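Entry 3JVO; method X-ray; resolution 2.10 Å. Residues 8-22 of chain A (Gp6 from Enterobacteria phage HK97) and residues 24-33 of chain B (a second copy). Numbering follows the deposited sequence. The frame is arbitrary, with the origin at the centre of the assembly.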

# COMPACT_ATOMS: atom_id res chain seq x y z
N VAL A 8 11.43 45.39 -19.18
CA VAL A 8 10.10 44.76 -19.23
C VAL A 8 9.57 44.57 -17.82
O VAL A 8 8.40 44.87 -17.53
N ILE A 9 10.44 44.07 -16.94
CA ILE A 9 10.11 43.83 -15.54
C ILE A 9 11.35 44.26 -14.78
O ILE A 9 12.44 43.73 -15.04
N SER A 10 11.21 45.20 -13.85
CA SER A 10 12.38 45.76 -13.17
C SER A 10 13.03 44.75 -12.25
O SER A 10 12.40 43.78 -11.86
N LEU A 11 14.27 45.00 -11.88
CA LEU A 11 14.97 44.14 -10.93
C LEU A 11 14.22 44.02 -9.60
O LEU A 11 14.14 42.94 -9.02
N SER A 12 13.67 45.13 -9.13
CA SER A 12 12.95 45.12 -7.86
C SER A 12 11.66 44.30 -7.92
O SER A 12 11.31 43.66 -6.94
N LEU A 13 10.96 44.29 -9.05
CA LEU A 13 9.82 43.38 -9.23
C LEU A 13 10.27 41.92 -9.27
O LEU A 13 9.61 41.05 -8.71
N PHE A 14 11.39 41.65 -9.91
CA PHE A 14 11.97 40.31 -9.84
C PHE A 14 12.24 39.89 -8.39
O PHE A 14 11.85 38.80 -7.99
N LYS A 15 12.84 40.77 -7.60
CA LYS A 15 13.11 40.45 -6.19
C LYS A 15 11.83 40.28 -5.35
O LYS A 15 11.82 39.50 -4.39
N GLN A 16 10.78 41.02 -5.68
CA GLN A 16 9.51 40.88 -4.95
C GLN A 16 8.84 39.54 -5.21
O GLN A 16 8.28 38.94 -4.29
N GLN A 17 8.92 39.07 -6.45
CA GLN A 17 8.47 37.74 -6.84
C GLN A 17 8.99 36.60 -5.95
O GLN A 17 8.24 35.68 -5.60
N ILE A 18 10.28 36.65 -5.62
CA ILE A 18 10.90 35.60 -4.80
C ILE A 18 11.05 36.04 -3.34
O ILE A 18 11.71 35.36 -2.55
N GLU A 19 10.44 37.18 -2.99
CA GLU A 19 10.46 37.71 -1.62
C GLU A 19 11.89 37.77 -1.04
O GLU A 19 12.15 37.41 0.11
N PHE A 20 12.80 38.28 -1.87
CA PHE A 20 14.23 38.38 -1.59
C PHE A 20 14.58 39.84 -1.28
O PHE A 20 14.44 40.72 -2.13
N GLU A 21 15.05 40.10 -0.07
CA GLU A 21 15.20 41.47 0.40
C GLU A 21 16.64 41.89 0.70
O GLU A 21 16.90 42.58 1.68
N GLU A 22 17.57 41.45 -0.15
CA GLU A 22 18.99 41.78 -0.01
C GLU A 22 19.52 42.28 -1.34
O GLU A 22 18.91 42.04 -2.39
N ASP B 24 2.48 47.68 0.22
CA ASP B 24 3.82 47.73 -0.35
C ASP B 24 4.06 46.83 -1.58
O ASP B 24 5.21 46.71 -2.02
N ARG B 25 3.00 46.22 -2.12
CA ARG B 25 3.11 45.34 -3.30
C ARG B 25 2.14 45.64 -4.46
O ARG B 25 1.80 44.74 -5.23
N ASP B 26 1.71 46.89 -4.59
CA ASP B 26 0.70 47.26 -5.59
C ASP B 26 1.16 46.97 -7.02
O ASP B 26 0.37 46.50 -7.84
N GLU B 27 2.43 47.23 -7.31
CA GLU B 27 2.96 47.03 -8.65
C GLU B 27 3.02 45.55 -9.02
O GLU B 27 2.63 45.16 -10.12
N LEU B 28 3.51 44.73 -8.10
CA LEU B 28 3.54 43.27 -8.30
C LEU B 28 2.12 42.71 -8.48
O LEU B 28 1.84 41.99 -9.43
N ILE B 29 1.22 43.06 -7.57
CA ILE B 29 -0.19 42.64 -7.63
C ILE B 29 -0.85 43.07 -8.95
O ILE B 29 -1.55 42.27 -9.58
N THR B 30 -0.57 44.29 -9.38
CA THR B 30 -1.11 44.77 -10.66
C THR B 30 -0.63 43.89 -11.80
O THR B 30 -1.40 43.53 -12.67
N LEU B 31 0.66 43.52 -11.76
CA LEU B 31 1.23 42.68 -12.79
C LEU B 31 0.51 41.33 -12.83
O LEU B 31 0.10 40.89 -13.91
N TYR B 32 0.30 40.70 -11.67
CA TYR B 32 -0.47 39.44 -11.63
C TYR B 32 -1.87 39.65 -12.24
O TYR B 32 -2.38 38.80 -13.03
N ALA B 33 -2.48 40.78 -11.89
CA ALA B 33 -3.85 41.10 -12.32
C ALA B 33 -3.92 41.22 -13.84
O ALA B 33 -4.81 40.64 -14.47

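The most unusual feature of this contact is a very short hydrogen bond, 2.5 Å from Tyr B32 OH to Gln A17 OE1, which is the only direct one between the two stretches. It illustrates a general principle: where helices cross steeply, here at 81°, a small apolar centre is supplemented by long polar side chains that reach in from its flanks. Leu A13 forms that centre. Its CB points toward chain B, and its mt rotamer sets CD2 4.1 Å from Leu B28 CB and 3.7 Å from Glu B27 CG, while CD1 lies 4.1 Å from Leu B31 CD1. Ile A9 extends the patch more loosely, its CG1 4.4 Å from Leu B31 CD1.

Gln A17 and Tyr B32 both leave their backbones sideways, yet their ends converge; chi1 t and chi2 p carry the amide of Gln A17 to the edge of the tyrosine ring. Gln A16, extended as mt, also points inward. Its OE1 accepts from a water at 2.6 Å, and that water accepts from Leu B28 N at 2.9 Å, bridging the chains in the first turn of the B helix, where amides lack intrahelical acceptors. Arg B25 lays one guanidinium face against Gln A16 NE2, whereas Glu A21 OE2, 4.1 Å from Arg B25 NH2, remains beyond salt-bridge range.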

# COMPACT_ATOMS: atom_id res chain seq x y z
CB VAL A 8 10.18 43.37 -19.92
CG1 VAL A 8 8.81 42.71 -20.01
CG2 VAL A 8 10.79 43.50 -21.28
CB ILE A 9 9.84 42.30 -15.29
CG1 ILE A 9 8.59 41.81 -16.06
CG2 ILE A 9 9.76 41.98 -13.78
CD1 ILE A 9 8.54 40.26 -16.28
CB SER A 10 12.03 47.03 -12.38
OG SER A 10 11.24 46.70 -11.25
CB LEU A 11 16.39 44.66 -10.69
CG LEU A 11 17.30 43.76 -9.86
CD1 LEU A 11 17.30 42.33 -10.39
CD2 LEU A 11 18.73 44.32 -9.86
CB SER A 12 12.70 46.54 -7.35
OG SER A 12 11.65 47.12 -8.07
CB LEU A 13 9.04 43.73 -10.49
CG LEU A 13 8.08 44.91 -10.35
CD1 LEU A 13 7.39 45.16 -11.68
CD2 LEU A 13 7.04 44.64 -9.25
CB PHE A 14 13.21 40.17 -10.73
CG PHE A 14 12.89 39.89 -12.19
CD1 PHE A 14 13.15 40.83 -13.17
CD2 PHE A 14 12.35 38.66 -12.58
CE1 PHE A 14 12.87 40.55 -14.52
CE2 PHE A 14 12.06 38.37 -13.91
CZ PHE A 14 12.31 39.32 -14.88
CB LYS A 15 14.01 41.51 -5.54
CG LYS A 15 15.45 41.51 -6.09
CD LYS A 15 16.07 42.89 -5.97
CE LYS A 15 17.28 42.86 -5.08
NZ LYS A 15 18.04 44.15 -5.13
CB GLN A 16 8.58 42.05 -5.27
CG GLN A 16 9.16 43.35 -4.79
CD GLN A 16 8.32 44.54 -5.13
OE1 GLN A 16 7.28 44.44 -5.78
NE2 GLN A 16 8.75 45.70 -4.66
CB GLN A 17 8.89 37.46 -8.28
CG GLN A 17 8.49 36.09 -8.76
CD GLN A 17 6.99 35.96 -8.98
OE1 GLN A 17 6.24 36.94 -8.89
NE2 GLN A 17 6.53 34.73 -9.27
CB ILE A 18 12.27 35.20 -5.34
CG1 ILE A 18 13.10 36.44 -5.62
CG2 ILE A 18 12.11 34.35 -6.62
CD1 ILE A 18 14.55 36.13 -5.99
CB GLU A 19 9.48 36.93 -0.74
CG GLU A 19 8.03 36.96 -1.30
CD GLU A 19 7.08 36.00 -0.58
OE1 GLU A 19 7.53 35.31 0.36
OE2 GLU A 19 5.87 35.95 -0.94
CB PHE A 20 15.02 37.88 -2.81
CG PHE A 20 16.49 37.69 -2.55
CD1 PHE A 20 16.95 36.63 -1.79
CD2 PHE A 20 17.42 38.56 -3.10
CE1 PHE A 20 18.33 36.45 -1.55
CE2 PHE A 20 18.79 38.40 -2.87
CZ PHE A 20 19.24 37.34 -2.09
CB GLU A 21 14.32 41.69 1.64
CG GLU A 21 12.83 41.41 1.44
CD GLU A 21 12.05 41.62 2.72
OE1 GLU A 21 12.54 41.14 3.79
OE2 GLU A 21 10.97 42.26 2.68
CB GLU A 22 19.77 40.55 0.44
CG GLU A 22 19.37 40.03 1.80
CD GLU A 22 19.43 38.51 1.87
OE1 GLU A 22 20.55 37.95 1.69
OE2 GLU A 22 18.37 37.89 2.09
CB ASP B 24 4.88 47.44 0.73
CG ASP B 24 4.73 46.06 1.34
OD1 ASP B 24 3.79 45.31 0.97
OD2 ASP B 24 5.57 45.71 2.21
CB ARG B 25 2.99 43.86 -2.89
CG ARG B 25 4.14 43.31 -2.02
CD ARG B 25 5.49 43.33 -2.71
NE ARG B 25 6.57 42.80 -1.87
CZ ARG B 25 7.40 43.55 -1.14
NH1 ARG B 25 7.30 44.88 -1.13
NH2 ARG B 25 8.35 42.96 -0.41
CB ASP B 26 0.27 48.74 -5.45
CG ASP B 26 -0.57 49.00 -4.18
OD1 ASP B 26 -0.91 48.04 -3.47
OD2 ASP B 26 -0.88 50.19 -3.88
CB GLU B 27 4.34 47.69 -8.78
CG GLU B 27 4.94 47.56 -10.18
CD GLU B 27 6.14 48.49 -10.43
OE1 GLU B 27 6.22 49.04 -11.56
OE2 GLU B 27 7.00 48.66 -9.51
CB LEU B 28 4.26 42.56 -7.13
CG LEU B 28 4.44 41.05 -7.34
CD1 LEU B 28 5.49 40.76 -8.42
CD2 LEU B 28 4.78 40.32 -6.03
CB ILE B 29 -0.94 43.10 -6.38
CG1 ILE B 29 -0.49 42.26 -5.20
CG2 ILE B 29 -2.48 42.95 -6.50
CD1 ILE B 29 -0.92 42.86 -3.88
CB THR B 30 -0.73 46.25 -10.92
OG1 THR B 30 -1.23 47.05 -9.84
CG2 THR B 30 -1.31 46.77 -12.24
CB LEU B 31 2.74 42.53 -12.59
CG LEU B 31 3.59 41.95 -13.72
CD1 LEU B 31 5.06 42.26 -13.50
CD2 LEU B 31 3.39 40.45 -13.72
CB TYR B 32 -0.62 38.89 -10.20
CG TYR B 32 0.66 38.51 -9.49
CD1 TYR B 32 1.77 38.06 -10.19
CD2 TYR B 32 0.74 38.58 -8.09
CE1 TYR B 32 2.96 37.69 -9.54
CE2 TYR B 32 1.92 38.21 -7.41
CZ TYR B 32 3.03 37.77 -8.15
OH TYR B 32 4.18 37.40 -7.50
CB ALA B 33 -4.35 42.38 -11.62
O HOH W 1 5.11 45.79 -5.98